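PDB 6ZM3: ubiquitin-conjugating enzyme-like protein from Leishmania mexicana, which is probably a catalytically inactive ubiquitin-conjugating enzyme variant that partners an active E2 in building ubiquitin chains. Local coordinates for residues N10-E15 with W107-T112; Y67-Y72 with P76-F81. One frame throughout, in Å; residues are numbered along the deposited sequence. Where two conformers were deposited one is given.

Interaction 1: residues N10-E15 with W107-T112; sequences NFRLLE and WDRRTT
Arg12 leaves the N-terminal helix 9-22 of this UBC fold and drives its guanidinium into the backbone of the turn leading into helix 113-125, reaching Arg109 O with both terminal nitrogens. The helix and the turn keep well apart, Arg12 CA and Thr112 CA being 9.3 Å from each other, and the arginine spans most of that gap. Its CG lies anti to the backbone N; after a bend at chi2 (56°) the chain is extended at chi3, and the guanidinium is turned across it at chi4. The grip is end-on: NH1 stands 2.9 Å and NH2 3.1 Å from Arg109 O, which sits at the edge of the guanidinium, almost in its plane. NH2 approaches Arg109 O nearly along the C=O axis (161°), whereas NH1 comes from above the carbonyl plane. Thr111 O is also at this edge, 2.7 Å from Arg12 NH2. On the remaining branch, Arg12 NE forms a salt bridge with Glu16 one helical turn on, which fixes the rotation of the group. Arg109 swings its own guanidinium toward the same region. Although the two cations come near each other, a water accepts from Arg12 NH1 and from Arg109 NH2, and Arg109 NH2 also donates to Val7 O. Within the accepting loop, a type I turn from Asp108 to Thr111, Asp108 OD1 takes the backbone N of Arg110 at 3.0 Å in an Asx turn. Thr112 then N-caps helix 113-125 with its hydroxyl, bonding Leu115 N, while its CG2 rests 4.2 Å from Arg12 NH2. On the outer side of the turn, Arg110 lies alongside the Asp108 carboxylate: NE meets the syn lone pair of OD1, and Arg110 NH2 closes a salt bridge to Asp108 OD2 at 2.9 Å.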
loop_
_atom_site.group_PDB
_atom_site.type_symbol
_atom_site.label_atom_id
_atom_site.label_comp_id
_atom_site.label_asym_id
_atom_site.label_seq_id
_atom_site.Cartn_x
_atom_site.Cartn_y
_atom_site.Cartn_z
ATOM N N ASN B 10 28.124 5.406 7.972
ATOM C CA ASN B 10 27.282 4.861 9.020
ATOM C C ASN B 10 26.785 6.015 9.896
ATOM O O ASN B 10 25.651 6.001 10.328
ATOM C CB ASN B 10 27.985 3.770 9.833
ATOM C CG ASN B 10 28.322 2.521 9.048
ATOM O OD1 ASN B 10 27.818 2.326 7.948
ATOM N ND2 ASN B 10 29.161 1.668 9.611
ATOM N N PHE B 11 27.645 7.001 10.178
ATOM C CA PHE B 11 27.232 8.114 11.026
ATOM C C PHE B 11 26.353 9.118 10.292
ATOM O O PHE B 11 25.481 9.715 10.898
ATOM C CB PHE B 11 28.437 8.811 11.666
ATOM C CG PHE B 11 29.035 8.001 12.794
ATOM C CD1 PHE B 11 28.373 7.883 14.012
ATOM C CD2 PHE B 11 30.208 7.287 12.605
ATOM C CE1 PHE B 11 28.909 7.121 15.043
ATOM C CE2 PHE B 11 30.761 6.546 13.648
ATOM C CZ PHE B 11 30.112 6.456 14.865
ATOM N N ARG B 12 26.561 9.296 8.985
ATOM C CA ARG B 12 25.603 10.043 8.174
ATOM C C ARG B 12 24.207 9.415 8.251
ATOM O O ARG B 12 23.222 10.116 8.439
ATOM C CB ARG B 12 26.128 10.197 6.739
ATOM C CG ARG B 12 25.097 10.758 5.768
ATOM C CD ARG B 12 24.495 12.092 6.181
ATOM N NE ARG B 12 23.663 12.378 5.031
ATOM C CZ ARG B 12 24.051 13.086 3.975
ATOM N NH1 ARG B 12 25.243 13.664 3.975
ATOM N NH2 ARG B 12 23.216 13.241 2.957
ATOM N N LEU B 13 24.136 8.087 8.117
ATOM C CA LEU B 13 22.831 7.432 8.102
ATOM C C LEU B 13 22.197 7.438 9.496
ATOM O O LEU B 13 20.990 7.625 9.609
ATOM C CB LEU B 13 23.006 6.042 7.508
ATOM C CG LEU B 13 23.156 6.038 5.983
ATOM C CD1 LEU B 13 23.631 4.678 5.517
ATOM C CD2 LEU B 13 21.844 6.389 5.314
ATOM N N LEU B 14 23.025 7.327 10.554
ATOM C CA LEU B 14 22.499 7.553 11.905
ATOM C C LEU B 14 21.923 8.959 12.052
ATOM O O LEU B 14 20.948 9.153 12.768
ATOM C CB LEU B 14 23.606 7.327 12.938
ATOM C CG LEU B 14 23.905 5.865 13.250
ATOM C CD1 LEU B 14 25.311 5.679 13.810
ATOM C CD2 LEU B 14 22.873 5.279 14.217
ATOM N N GLU B 15 22.589 9.966 11.467
ATOM C CA GLU B 15 22.068 11.330 11.515
ATOM C C GLU B 15 20.685 11.390 10.867
ATOM O O GLU B 15 19.740 11.984 11.382
ATOM C CB GLU B 15 23.026 12.317 10.821
ATOM C CG GLU B 15 22.541 13.768 10.888
ATOM C CD GLU B 15 23.609 14.774 10.494
ATOM O OE1 GLU B 15 24.127 14.667 9.374
ATOM O OE2 GLU B 15 23.954 15.632 11.325
ATOM N N TRP B 107 25.481 16.476 -7.903
ATOM C CA TRP B 107 25.296 15.849 -6.590
ATOM C C TRP B 107 26.118 16.613 -5.551
ATOM O O TRP B 107 27.327 16.748 -5.712
ATOM C CB TRP B 107 25.693 14.361 -6.630
ATOM C CG TRP B 107 25.689 13.679 -5.289
ATOM C CD1 TRP B 107 26.750 13.127 -4.626
ATOM C CD2 TRP B 107 24.543 13.473 -4.443
ATOM N NE1 TRP B 107 26.339 12.601 -3.423
ATOM C CE2 TRP B 107 24.999 12.820 -3.275
ATOM C CE3 TRP B 107 23.188 13.814 -4.547
ATOM C CZ2 TRP B 107 24.131 12.452 -2.247
ATOM C CZ3 TRP B 107 22.332 13.470 -3.517
ATOM C CH2 TRP B 107 22.809 12.822 -2.374
ATOM N N ASP B 108 25.437 17.099 -4.508
ATOM C CA ASP B 108 26.024 17.654 -3.300
ATOM C C ASP B 108 25.818 16.658 -2.146
ATOM O O ASP B 108 24.679 16.434 -1.756
ATOM C CB ASP B 108 25.317 18.976 -3.010
ATOM C CG ASP B 108 25.811 19.719 -1.777
ATOM O OD1 ASP B 108 26.578 19.122 -0.991
ATOM O OD2 ASP B 108 25.408 20.892 -1.612
ATOM N N ARG B 109 26.910 16.054 -1.637
ATOM C CA ARG B 109 27.007 15.309 -0.385
ATOM C C ARG B 109 25.901 15.651 0.613
ATOM O O ARG B 109 25.345 14.757 1.251
ATOM C CB ARG B 109 28.302 15.699 0.341
ATOM C CG ARG B 109 29.429 14.683 0.242
ATOM C CD ARG B 109 30.347 14.853 1.440
ATOM N NE ARG B 109 29.808 14.290 2.685
ATOM C CZ ARG B 109 30.174 13.123 3.213
ATOM N NH1 ARG B 109 31.089 12.376 2.622
ATOM N NH2 ARG B 109 29.618 12.704 4.343
ATOM N N ARG B 110 25.617 16.946 0.782
ATOM C CA ARG B 110 24.801 17.447 1.880
ATOM C C ARG B 110 23.325 17.061 1.724
ATOM O O ARG B 110 22.525 17.219 2.654
ATOM C CB ARG B 110 25.021 18.955 2.059
ATOM C CG ARG B 110 26.331 19.304 2.755
ATOM C CD ARG B 110 26.567 20.808 2.697
ATOM N NE ARG B 110 26.825 21.295 1.338
ATOM C CZ ARG B 110 26.899 22.574 0.965
ATOM N NH1 ARG B 110 26.744 23.555 1.839
ATOM N NH2 ARG B 110 27.127 22.874 -0.298
ATOM N N THR B 111 22.966 16.607 0.515
ATOM C CA THR B 111 21.577 16.383 0.165
ATOM C C THR B 111 21.142 15.085 0.865
ATOM O O THR B 111 21.804 14.054 0.748
ATOM C CB THR B 111 21.389 16.556 -1.362
ATOM O OG1 THR B 111 22.658 16.599 -2.015
ATOM C CG2 THR B 111 20.840 17.907 -1.752
ATOM N N THR B 112 20.050 15.170 1.626
ATOM C CA THR B 112 19.567 14.017 2.390
ATOM C C THR B 112 18.497 13.267 1.601
ATOM O O THR B 112 17.916 13.829 0.665
ATOM C CB THR B 112 18.973 14.472 3.720
ATOM O OG1 THR B 112 17.856 15.290 3.407
ATOM C CG2 THR B 112 19.955 15.298 4.528
HETATM O O HOH W 1 27.368 14.384 5.934
#

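Interaction 2: residues Y67-Y72 with P76-F81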
loop_
_atom_site.group_PDB
_atom_site.type_symbol
_atom_site.label_atom_id
_atom_site.label_comp_id
_atom_site.label_asym_id
_atom_site.label_seq_id
_atom_site.Cartn_x
_atom_site.Cartn_y
_atom_site.Cartn_z
ATOM N N TYR B 67 18.190 2.808 -1.747
ATOM C CA TYR B 67 19.366 2.033 -1.418
ATOM C C TYR B 67 20.538 2.988 -1.210
ATOM O O TYR B 67 20.861 3.731 -2.123
ATOM C CB TYR B 67 19.698 1.112 -2.587
ATOM C CG TYR B 67 20.906 0.229 -2.417
ATOM C CD1 TYR B 67 21.170 -0.412 -1.219
ATOM C CD2 TYR B 67 21.773 0.003 -3.477
ATOM C CE1 TYR B 67 22.257 -1.245 -1.058
ATOM C CE2 TYR B 67 22.873 -0.831 -3.332
ATOM C CZ TYR B 67 23.121 -1.451 -2.121
ATOM O OH TYR B 67 24.190 -2.272 -1.947
ATOM N N CYS B 68 21.120 2.985 -0.004
ATOM C CA CYS B 68 22.371 3.692 0.264
ATOM C C CYS B 68 23.528 2.691 0.298
ATOM O O CYS B 68 23.693 1.931 1.250
ATOM C CB CYS B 68 22.282 4.519 1.553
ATOM S SG CYS B 68 20.880 5.653 1.645
ATOM N N ASP B 69 24.331 2.658 -0.778
ATOM C CA ASP B 69 25.383 1.659 -0.896
ATOM C C ASP B 69 26.630 2.089 -0.118
ATOM O O ASP B 69 26.599 3.074 0.616
ATOM C CB ASP B 69 25.658 1.312 -2.364
ATOM C CG ASP B 69 26.341 2.412 -3.160
ATOM O OD1 ASP B 69 26.177 3.635 -2.804
ATOM O OD2 ASP B 69 27.014 2.042 -4.156
ATOM N N GLU B 70 27.714 1.323 -0.280
ATOM C CA GLU B 70 29.007 1.568 0.357
ATOM C C GLU B 70 29.420 3.039 0.316
ATOM O O GLU B 70 30.082 3.504 1.244
ATOM C CB GLU B 70 30.182 0.958 -0.409
ATOM C CG GLU B 70 30.292 -0.542 -0.349
ATOM C CD GLU B 70 29.975 -1.163 -1.700
ATOM O OE1 GLU B 70 30.584 -0.748 -2.710
ATOM O OE2 GLU B 70 29.133 -2.058 -1.739
ATOM N N ASN B 71 29.100 3.741 -0.782
ATOM C CA ASN B 71 29.712 5.037 -1.026
ATOM C C ASN B 71 28.767 6.190 -0.697
ATOM O O ASN B 71 29.169 7.333 -0.840
ATOM C CB ASN B 71 30.401 5.115 -2.400
ATOM C CG ASN B 71 31.524 4.108 -2.581
ATOM O OD1 ASN B 71 31.697 3.550 -3.654
ATOM N ND2 ASN B 71 32.311 3.870 -1.549
ATOM N N TYR B 72 27.528 5.931 -0.216
ATOM C CA TYR B 72 26.646 6.999 0.225
ATOM C C TYR B 72 27.292 7.752 1.393
ATOM O O TYR B 72 27.936 7.091 2.223
ATOM C CB TYR B 72 25.314 6.459 0.750
ATOM C CG TYR B 72 24.299 7.510 1.153
ATOM C CD1 TYR B 72 23.552 8.174 0.195
ATOM C CD2 TYR B 72 24.057 7.823 2.498
ATOM C CE1 TYR B 72 22.606 9.125 0.536
ATOM C CE2 TYR B 72 23.110 8.782 2.848
ATOM C CZ TYR B 72 22.356 9.415 1.870
ATOM O OH TYR B 72 21.394 10.357 2.135
ATOM N N PRO B 76 25.225 9.569 -5.002
ATOM C CA PRO B 76 23.830 9.705 -4.584
ATOM C C PRO B 76 23.221 8.370 -4.142
ATOM O O PRO B 76 23.751 7.303 -4.454
ATOM C CB PRO B 76 23.131 10.265 -5.844
ATOM C CG PRO B 76 24.271 10.782 -6.716
ATOM C CD PRO B 76 25.406 9.817 -6.443
ATOM N N PRO B 77 22.082 8.382 -3.405
ATOM C CA PRO B 77 21.354 7.152 -3.125
ATOM C C PRO B 77 20.702 6.669 -4.422
ATOM O O PRO B 77 20.419 7.467 -5.322
ATOM C CB PRO B 77 20.234 7.599 -2.176
ATOM C CG PRO B 77 20.044 9.087 -2.408
ATOM C CD PRO B 77 21.381 9.575 -2.915
ATOM N N HIS B 78 20.440 5.367 -4.487
ATOM C CA HIS B 78 19.684 4.780 -5.589
ATOM C C HIS B 78 18.216 4.792 -5.206
ATOM O O HIS B 78 17.868 4.167 -4.207
ATOM C CB HIS B 78 20.194 3.359 -5.855
ATOM C CG HIS B 78 21.673 3.314 -6.053
ATOM N ND1 HIS B 78 22.291 3.910 -7.135
ATOM C CD2 HIS B 78 22.663 2.766 -5.313
ATOM C CE1 HIS B 78 23.588 3.715 -7.063
ATOM N NE2 HIS B 78 23.843 3.017 -5.952
ATOM N N ILE B 79 17.407 5.546 -5.959
ATOM C CA ILE B 79 15.989 5.727 -5.706
ATOM C C ILE B 79 15.228 5.086 -6.870
ATOM O O ILE B 79 15.489 5.393 -8.036
ATOM C CB ILE B 79 15.642 7.221 -5.507
ATOM C CG1 ILE B 79 16.551 7.901 -4.466
ATOM C CG2 ILE B 79 14.161 7.449 -5.201
ATOM C CD1 ILE B 79 16.006 9.244 -3.966
ATOM N N ARG B 80 14.279 4.200 -6.537
ATOM C CA ARG B 80 13.388 3.578 -7.510
ATOM C C ARG B 80 11.954 3.851 -7.058
ATOM O O ARG B 80 11.615 3.609 -5.891
ATOM C CB ARG B 80 13.567 2.059 -7.432
ATOM C CG ARG B 80 13.304 1.289 -8.718
ATOM C CD ARG B 80 13.778 -0.157 -8.646
ATOM N NE ARG B 80 13.608 -0.762 -7.320
ATOM C CZ ARG B 80 12.634 -1.619 -6.973
ATOM N NH1 ARG B 80 11.727 -2.003 -7.857
ATOM N NH2 ARG B 80 12.579 -2.115 -5.743
ATOM N N PHE B 81 11.100 4.282 -7.985
ATOM C CA PHE B 81 9.681 4.328 -7.675
ATOM C C PHE B 81 9.130 2.905 -7.710
ATOM O O PHE B 81 9.436 2.139 -8.633
ATOM C CB PHE B 81 8.913 5.223 -8.646
ATOM C CG PHE B 81 8.929 6.699 -8.328
ATOM C CD1 PHE B 81 9.985 7.501 -8.758
ATOM C CD2 PHE B 81 7.882 7.291 -7.641
ATOM C CE1 PHE B 81 9.989 8.860 -8.478
ATOM C CE2 PHE B 81 7.878 8.647 -7.383
ATOM C CZ PHE B 81 8.930 9.428 -7.820
#
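The YPxxPP signature of the ubiquitin-conjugating fold, the turn between the third and fourth strands of its antiparallel sheet, draws Tyr67-Tyr72 against Pro76-Phe81. Across these two segments the strands share one antiparallel hydrogen-bonded pair: Tyr67 N donates to His78 O at 2.8 Å, and His78 N returns to Tyr67 O at 2.9 Å. Both bonds lie in the carbonyl planes and are nearly straight. The side chains of this pair leave the same face of the sheet and run side by side. Tyr67 CD2 and His78 CD2 meet at 3.4 Å, rim to rim, with neither ring over the other and their planes 30° apart. Beyond the bridge the chain leaves the strand at Cys68 and makes a type I turn from Asp69 to Tyr72. In the conformer given, Asp69 OD2 lies 3.8 Å from His78 NE2 at the imidazole edge; a second conformer makes this approach doubtful.

Tyr72 carries the apolar half. With CG anti to the backbone N (chi1 -176°), the ring reaches back to Cys68 and Pro77, and Cys68 SG lies 3.7 Å above its plane, over the centre. Pro77 comes in at the ring's edge instead, its CD 3.7 Å from Tyr72 CE1, and Pro77 CB also touches Cys68 SG at 4.3 Å. Sulfur, ring and proline thus form one compact cluster, whose polar end, Tyr72 OH, is hydrogen-bonded to Glu16.

That cluster is closed by helices: Leu13 of helix 9-22 and Met113 of helix 113-125 both pack on Cys68 and Tyr72, while Phe104 of helix 102-105 covers Pro76 and Pro77. On the other face of the sheet, Tyr67 stacks on Tyr44 of the adjoining strand 44-50.

In the fold
Interaction 1 is a surface contact of one long cation with a backbone carbonyl, tying helix 9-22 to the loop before helix 113-125. Interaction 2 is partly buried and combines strand pairing with an aromatic-proline cluster, closing the turn at the edge of the sheet. The two meet directly: Arg12 packs against Tyr72, Leu13 touches the same ring, and Trp107 lies against Pro76 and Pro77. Glu16 joins their polar ends, its OE2 taking the Arg12 salt bridge and the Tyr72 hydroxyl bond. In sequence, 67-81 falls between the halves of interaction 1, so the proline-rich turn is held between the N-terminal helix and the later loop.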